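Nitrate transport protein (Parabacteroides distasonis, PDB 3HN0) probably binds a small solute, perhaps nitrate, as the substrate-binding component of an ABC transporter. Local coordinates at residues A[40-43]-A[44-47]; A[167-170]-A[171-174]; A[194-197]-A[198-202]. All blocks are in the same frame, centred on the assembly; numbering follows the deposited sequence.

In the fold
The three contacts are local turns and helix starts spread over a two-lobed, periplasmic-binding-protein-like chain. Contact 1 sits where strand 33-40 of the seven-stranded mixed sheet hands over to helix 43-51; contact 3 starts helix 196-212, packed on strands 29-30 and 76-82 of that sheet, with centres about 23 Å apart. Contact 2 ends strand 165-169 of the separate antiparallel sheet, its centre about 27 Å from that of contact 1, across the chain's centre, and about 31 Å from that of contact 3. Within the chain none touches another, but Leu-173 of contact 2 packs on Asp-41 of the second subunit. A bound PEG, probably from the crystallisation liquor, lies about 6 Å from the Glu-200 side chain.

Contact 1 of 3, residues A[40-43]-A[44-47]; sequences VDSP and DLAQ
Ser-42 and Leu-45 meet at the N-cap of helix 43-51, where the chain leaves strand 33-40 of the mixed sheet and turns into the helix. The serine hydroxyl does the capping: Leu-45 N donates to Ser-42 OG over 3.1 Å. OG reaches forward to that N-H because it stands between the backbone N and the carbonyl carbon of its own residue (chi1 64°). Leu-45 CG is pressed close to the same oxygen, 3.1 Å from Ser-42 OG, a tight approach alongside the capping bond. Leu-45 keeps CG beside its own backbone N (chi1 -67°), and its CD1 branch runs back past the serine toward Asp-41, whose carboxylate is turned elsewhere, to a salt bridge with Arg-13. On another side of the turn Val-40, the last residue of the strand, has its CB directed toward the helix, and its CG2 methyl meets the buried Ala-46 CB at 3.8 Å. This methyl contact packs the end of the strand against the helix it leads into. Pro-43 occupies the first helical position, where its lack of an N-H costs no helix bond; its ring touches Asn-64 of helix 62-70, while CB stays close to Asp-44 N. Gln-47 stretches out beyond CG, and its OE1 accepts a hydrogen bond from Asn-64 ND2, so both residues tie this first turn to the neighbouring helix. The main chain closes the turn, with Ala-46 N donating to Ser-42 O at 2.8 Å. Gln-47 N donates to Pro-43 O at 2.6 Å. The side chain of the glutamine follows its N-H inward, Gln-47 CG lying 3.1 Å from Pro-43 O.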
loop_
_atom_site.group_PDB
_atom_site.type_symbol
_atom_site.label_atom_id
_atom_site.label_comp_id
_atom_site.label_asym_id
_atom_site.label_seq_id
_atom_site.Cartn_x
_atom_site.Cartn_y
_atom_site.Cartn_z
ATOM N N VAL A 40 9.709 -25.170 9.244
ATOM C CA VAL A 40 9.598 -26.332 8.374
ATOM C C VAL A 40 10.170 -25.958 7.019
ATOM O O VAL A 40 10.172 -24.798 6.640
ATOM C CB VAL A 40 8.158 -26.849 8.240
ATOM C CG1 VAL A 40 7.675 -27.370 9.590
ATOM C CG2 VAL A 40 7.227 -25.774 7.693
ATOM N N ASP A 41 10.695 -26.953 6.307
ATOM C CA ASP A 41 11.504 -26.643 5.133
ATOM C C ASP A 41 10.749 -26.523 3.820
ATOM O O ASP A 41 11.322 -26.019 2.880
ATOM C CB ASP A 41 12.656 -27.644 5.009
ATOM C CG ASP A 41 13.649 -27.510 6.143
ATOM O OD1 ASP A 41 13.634 -26.461 6.824
ATOM O OD2 ASP A 41 14.449 -28.444 6.350
ATOM N N SER A 42 9.497 -26.981 3.741
ATOM C CA SER A 42 8.701 -26.744 2.531
ATOM C C SER A 42 7.199 -26.600 2.782
ATOM O O SER A 42 6.682 -27.128 3.764
ATOM C CB SER A 42 8.907 -27.862 1.523
ATOM O OG SER A 42 8.435 -29.096 2.051
ATOM N N PRO A 43 6.494 -25.894 1.866
ATOM C CA PRO A 43 5.040 -25.817 1.897
ATOM C C PRO A 43 4.421 -27.204 1.933
ATOM O O PRO A 43 3.489 -27.452 2.701
ATOM C CB PRO A 43 4.698 -25.098 0.580
ATOM C CG PRO A 43 5.901 -24.280 0.266
ATOM C CD PRO A 43 7.069 -25.091 0.762
ATOM N N ASP A 44 4.980 -28.106 1.136
ATOM C CA ASP A 44 4.583 -29.494 1.125
ATOM C C ASP A 44 4.578 -30.078 2.532
ATOM O O ASP A 44 3.596 -30.690 2.955
ATOM C CB ASP A 44 5.559 -30.294 0.240
ATOM C CG ASP A 44 5.028 -31.638 -0.155
ATOM O OD1 ASP A 44 4.848 -32.498 0.739
ATOM O OD2 ASP A 44 4.817 -31.845 -1.372
ATOM N N LEU A 45 5.702 -29.916 3.232
ATOM C CA LEU A 45 5.837 -30.436 4.595
ATOM C C LEU A 45 4.869 -29.715 5.527
ATOM O O LEU A 45 4.207 -30.350 6.346
ATOM C CB LEU A 45 7.285 -30.316 5.104
ATOM C CG LEU A 45 8.318 -31.195 4.384
ATOM C CD1 LEU A 45 9.735 -30.847 4.854
ATOM C CD2 LEU A 45 8.026 -32.664 4.574
ATOM N N ALA A 46 4.760 -28.393 5.379
ATOM C CA ALA A 46 3.771 -27.616 6.145
ATOM C C ALA A 46 2.338 -28.092 5.926
ATOM O O ALA A 46 1.578 -28.260 6.882
ATOM C CB ALA A 46 3.907 -26.120 5.796
ATOM N N GLN A 47 1.979 -28.360 4.665
ATOM C CA GLN A 47 0.653 -28.885 4.296
ATOM C C GLN A 47 0.387 -30.230 4.892
ATOM O O GLN A 47 -0.718 -30.497 5.448
ATOM C CB GLN A 47 0.485 -28.966 2.760
ATOM C CG GLN A 47 0.434 -27.589 2.137
ATOM C CD GLN A 47 0.109 -27.581 0.683
ATOM O OE1 GLN A 47 -0.206 -26.523 0.150
ATOM N NE2 GLN A 47 0.185 -28.738 0.017
#

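Contact 2 of 3, residues A[167-170]-A[171-174]; sequences TADL and NHLT
At Asp-169 and Asn-171 the extended backbone of strand 165-169 gives way to a turn, Leu-170 and Asn-171 both lying in the bridging region between helix and strand before His-172 becomes extended again. Asp-169 holds this turn with both carboxylate oxygens. OD1 takes two donors from one residue: Asn-171 N, 3.0 Å from Asp-169 OD1, comes in nearly head-on to the C-O bond and closes an Asx turn, while Asn-171 ND2, at 2.9 Å from Asp-169 OD1, approaches from above the carboxylate plane in a more bent bond. The amide and carboxylate planes stand 75° apart. OD2 serves the histidine in a His-carboxylate hydrogen bond: His-172 NE2 donates to Asp-169 OD2 over 3.0 Å, with the oxygen close to the imidazole plane but the ring nitrogen well above that of the carboxylate. Asp-169 carries its CG anti to the backbone N (chi1 176°), which, with the turn of the chain, brings the carboxylate to Asn-171 and His-172; its side chain crosses each of theirs at about a right angle. A water bridges the backbone of the same turn, donating to Asp-169 O at 2.6 Å and accepting from His-172 N at 3.0 Å. The amide oxygen of Asn-171 is taken by the backbone N atoms of Thr-85 and Leu-86. Next to the turn, Thr-167 and Ala-168 form a classic beta bulge opposite Leu-88 of strand 87-90, and Leu-170 packs between that strand and Thr-112 and Tyr-115 of helix 107-119.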
loop_
_atom_site.group_PDB
_atom_site.type_symbol
_atom_site.label_atom_id
_atom_site.label_comp_id
_atom_site.label_asym_id
_atom_site.label_seq_id
_atom_site.Cartn_x
_atom_site.Cartn_y
_atom_site.Cartn_z
ATOM N N THR A 167 16.221 -2.283 -7.780
ATOM C CA THR A 167 15.667 -1.361 -8.759
ATOM C C THR A 167 14.147 -1.272 -8.711
ATOM O O THR A 167 13.592 -0.325 -9.265
ATOM C CB THR A 167 16.121 -1.731 -10.183
ATOM O OG1 THR A 167 15.633 -3.027 -10.553
ATOM C CG2 THR A 167 17.678 -1.702 -10.264
ATOM N N ALA A 168 13.474 -2.219 -8.070
ATOM C CA ALA A 168 12.004 -2.134 -7.940
ATOM C C ALA A 168 11.506 -2.956 -6.786
ATOM O O ALA A 168 12.110 -3.981 -6.418
ATOM C CB ALA A 168 11.338 -2.612 -9.254
ATOM N N ASP A 169 10.352 -2.544 -6.269
ATOM C CA ASP A 169 9.609 -3.231 -5.245
ATOM C C ASP A 169 8.454 -3.899 -5.951
ATOM O O ASP A 169 7.666 -3.207 -6.591
ATOM C CB ASP A 169 9.179 -2.147 -4.266
ATOM C CG ASP A 169 8.286 -2.652 -3.135
ATOM O OD1 ASP A 169 7.635 -3.687 -3.287
ATOM O OD2 ASP A 169 8.224 -1.965 -2.084
ATOM N N LEU A 170 8.372 -5.217 -5.870
ATOM C CA LEU A 170 7.372 -5.989 -6.619
ATOM C C LEU A 170 6.168 -6.405 -5.784
ATOM O O LEU A 170 5.414 -7.325 -6.151
ATOM C CB LEU A 170 8.041 -7.213 -7.280
ATOM C CG LEU A 170 8.560 -6.934 -8.683
ATOM C CD1 LEU A 170 9.454 -5.705 -8.702
ATOM C CD2 LEU A 170 9.261 -8.176 -9.225
ATOM N N ASN A 171 5.980 -5.727 -4.663
ATOM C CA ASN A 171 4.982 -6.135 -3.692
ATOM C C ASN A 171 3.635 -5.402 -3.752
ATOM O O ASN A 171 2.793 -5.610 -2.883
ATOM C CB ASN A 171 5.533 -6.042 -2.260
ATOM C CG ASN A 171 6.791 -6.879 -2.053
ATOM O OD1 ASN A 171 6.749 -8.091 -2.144
ATOM N ND2 ASN A 171 7.922 -6.208 -1.847
ATOM N N HIS A 172 3.415 -4.571 -4.769
ATOM C CA HIS A 172 2.224 -3.729 -4.790
ATOM C C HIS A 172 1.397 -3.926 -6.032
ATOM O O HIS A 172 1.927 -4.053 -7.131
ATOM C CB HIS A 172 2.605 -2.245 -4.655
ATOM C CG HIS A 172 3.522 -1.954 -3.522
ATOM N ND1 HIS A 172 3.081 -1.749 -2.230
ATOM C CD2 HIS A 172 4.864 -1.799 -3.492
ATOM C CE1 HIS A 172 4.124 -1.501 -1.451
ATOM N NE2 HIS A 172 5.217 -1.541 -2.189
ATOM N N LEU A 173 0.078 -3.862 -5.865
ATOM C CA LEU A 173 -0.852 -3.953 -7.027
ATOM C C LEU A 173 -0.710 -2.730 -7.935
ATOM O O LEU A 173 -0.615 -2.857 -9.160
ATOM C CB LEU A 173 -2.309 -4.079 -6.531
ATOM C CG LEU A 173 -3.317 -4.363 -7.658
ATOM C CD1 LEU A 173 -3.300 -5.855 -7.973
ATOM C CD2 LEU A 173 -4.741 -3.892 -7.276
ATOM N N THR A 174 -0.663 -1.550 -7.316
ATOM C CA THR A 174 -0.643 -0.259 -7.986
ATOM C C THR A 174 0.236 0.638 -7.154
ATOM O O THR A 174 0.593 0.276 -6.021
ATOM C CB THR A 174 -2.106 0.359 -7.992
ATOM O OG1 THR A 174 -2.594 0.541 -6.636
ATOM C CG2 THR A 174 -3.080 -0.546 -8.739
HETATM O O HOH W 1 5.046 -3.239 -6.912
#

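Contact 3 of 3, residues A[194-197]-A[198-202]; sequences KYRI and AFEDA
The first turn of helix 196-212 holds this contact, beside strands 29-30 and 76-82 of the large mixed sheet. Successive backbone bonds build the turn: Phe-199 N to Tyr-195 O, Glu-200 N to Arg-196 O and Asp-201 N to Ile-197 O, each 2.9 Å. One step earlier a water takes over, accepting from Ala-198 N at 3.0 Å and donating to Lys-194 O. In the conformer of Phe-199 modelled here (a second is deposited), CG sits between the backbone N and the carbonyl carbon (chi1 85°). That puts Arg-196 CA over a ring face, 4.0 Å from the centroid of Phe-199, a CH-pi contact that holds for this conformer. Arg-196 and Glu-200, one turn apart, run side by side in the same direction, their guanidinium and carboxylate planes 78° apart. Their direct salt bridge is long, 3.7 Å from Arg-196 NH1 to Glu-200 OE1. A water also links the two side chains, accepting from Arg-196 NH1 at 2.9 Å and donating to Glu-200 OE2 at 2.7 Å. Each charge has a second partner: Arg-196 NE is bridged to Glu-193, and Glu-200 OE2 is bonded to the hydroxyl of Tyr-244. An alanine in place of Glu-200 would remove the carboxylate and would probably leave the bridging water and the Tyr-244 hydroxyl short of a partner and Arg-196 NH1 without its nearby counter-charge. Ile-197 CD1 also lies against Glu-200 OE1. The exposed Asp-201 forms a salt bridge through OD1 with Arg-204. The long direct separation probably makes the attraction between Arg-196 and Glu-200 modest, with the bridging water relaying it and Glu-193 and Tyr-244 helping to hold each group in position.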
loop_
_atom_site.group_PDB
_atom_site.type_symbol
_atom_site.label_atom_id
_atom_site.label_comp_id
_atom_site.label_asym_id
_atom_site.label_seq_id
_atom_site.Cartn_x
_atom_site.Cartn_y
_atom_site.Cartn_z
ATOM N N LYS A 194 -10.911 -20.655 19.363
ATOM C CA LYS A 194 -11.012 -20.066 20.678
ATOM C C LYS A 194 -9.756 -19.297 21.039
ATOM O O LYS A 194 -9.833 -18.427 21.865
ATOM C CB LYS A 194 -11.286 -21.134 21.776
ATOM C CG LYS A 194 -10.225 -22.150 21.981
ATOM C CD LYS A 194 -10.746 -23.318 22.883
ATOM C CE LYS A 194 -9.805 -24.502 22.887
ATOM N NZ LYS A 194 -9.892 -25.458 21.711
ATOM N N TYR A 195 -8.627 -19.568 20.370
ATOM C CA TYR A 195 -7.360 -18.902 20.710
ATOM C C TYR A 195 -7.006 -17.862 19.712
ATOM O O TYR A 195 -5.993 -17.203 19.824
ATOM C CB TYR A 195 -6.230 -19.930 20.765
ATOM C CG TYR A 195 -6.363 -20.970 21.842
ATOM C CD1 TYR A 195 -6.921 -20.683 23.054
ATOM C CD2 TYR A 195 -5.961 -22.261 21.605
ATOM C CE1 TYR A 195 -7.041 -21.628 24.033
ATOM C CE2 TYR A 195 -6.075 -23.242 22.573
ATOM C CZ TYR A 195 -6.595 -22.917 23.808
ATOM O OH TYR A 195 -6.719 -23.886 24.805
ATOM N N ARG A 196 -7.860 -17.666 18.734
ATOM C CA ARG A 196 -7.448 -16.798 17.596
ATOM C C ARG A 196 -7.080 -15.388 18.045
ATOM O O ARG A 196 -6.062 -14.876 17.683
ATOM C CB ARG A 196 -8.586 -16.733 16.568
ATOM C CG ARG A 196 -8.219 -15.813 15.352
ATOM C CD ARG A 196 -9.189 -15.957 14.177
ATOM N NE ARG A 196 -10.533 -15.671 14.621
ATOM C CZ ARG A 196 -11.074 -14.464 14.753
ATOM N NH1 ARG A 196 -10.454 -13.349 14.372
ATOM N NH2 ARG A 196 -12.295 -14.384 15.278
ATOM N N ILE A 197 -7.987 -14.710 18.746
ATOM C CA ILE A 197 -7.697 -13.368 19.209
ATOM C C ILE A 197 -6.449 -13.335 20.116
ATOM O O ILE A 197 -5.635 -12.457 19.980
ATOM C CB ILE A 197 -8.896 -12.728 19.952
ATOM C CG1 ILE A 197 -10.087 -12.598 19.016
ATOM C CG2 ILE A 197 -8.506 -11.378 20.520
ATOM C CD1 ILE A 197 -9.859 -11.681 17.851
ATOM N N ALA A 198 -6.340 -14.269 21.062
ATOM C CA ALA A 198 -5.124 -14.329 21.921
ATOM C C ALA A 198 -3.813 -14.456 21.085
ATOM O O ALA A 198 -2.812 -13.798 21.345
ATOM C CB ALA A 198 -5.240 -15.486 22.915
ATOM N N PHE A 199 -3.832 -15.344 20.105
ATOM C CA PHE A 199 -2.645 -15.551 19.294
ATOM C C PHE A 199 -2.369 -14.365 18.377
ATOM O O PHE A 199 -1.213 -14.009 18.193
ATOM C CB PHE A 199 -2.519 -16.984 18.688
ATOM C CG PHE A 199 -3.246 -17.262 17.366
ATOM C CD1 PHE A 199 -2.919 -16.603 16.182
ATOM C CD2 PHE A 199 -4.168 -18.326 17.291
ATOM C CE1 PHE A 199 -3.534 -16.952 14.973
ATOM C CE2 PHE A 199 -4.792 -18.647 16.102
ATOM C CZ PHE A 199 -4.468 -17.956 14.926
ATOM N N GLU A 200 -3.413 -13.742 17.857
ATOM C CA GLU A 200 -3.230 -12.494 17.062
ATOM C C GLU A 200 -2.661 -11.398 17.939
ATOM O O GLU A 200 -1.789 -10.689 17.509
ATOM C CB GLU A 200 -4.515 -12.018 16.400
ATOM C CG GLU A 200 -5.023 -12.951 15.328
ATOM C CD GLU A 200 -6.270 -12.424 14.639
ATOM O OE1 GLU A 200 -7.205 -11.977 15.349
ATOM O OE2 GLU A 200 -6.312 -12.468 13.384
ATOM N N ASP A 201 -3.179 -11.201 19.140
ATOM C CA ASP A 201 -2.607 -10.224 20.041
ATOM C C ASP A 201 -1.116 -10.480 20.245
ATOM O O ASP A 201 -0.312 -9.546 20.198
ATOM C CB ASP A 201 -3.295 -10.207 21.410
ATOM C CG ASP A 201 -4.754 -9.748 21.389
ATOM O OD1 ASP A 201 -5.214 -9.183 20.395
ATOM O OD2 ASP A 201 -5.425 -9.983 22.434
ATOM N N ALA A 202 -0.734 -11.741 20.480
ATOM C CA ALA A 202 0.687 -12.017 20.744
ATOM C C ALA A 202 1.516 -11.831 19.486
ATOM O O ALA A 202 2.661 -11.419 19.546
ATOM C CB ALA A 202 0.848 -13.428 21.297
HETATM O O HOH W 2 -8.679 -16.047 21.812
HETATM O O HOH W 3 -8.570 -13.232 12.164
#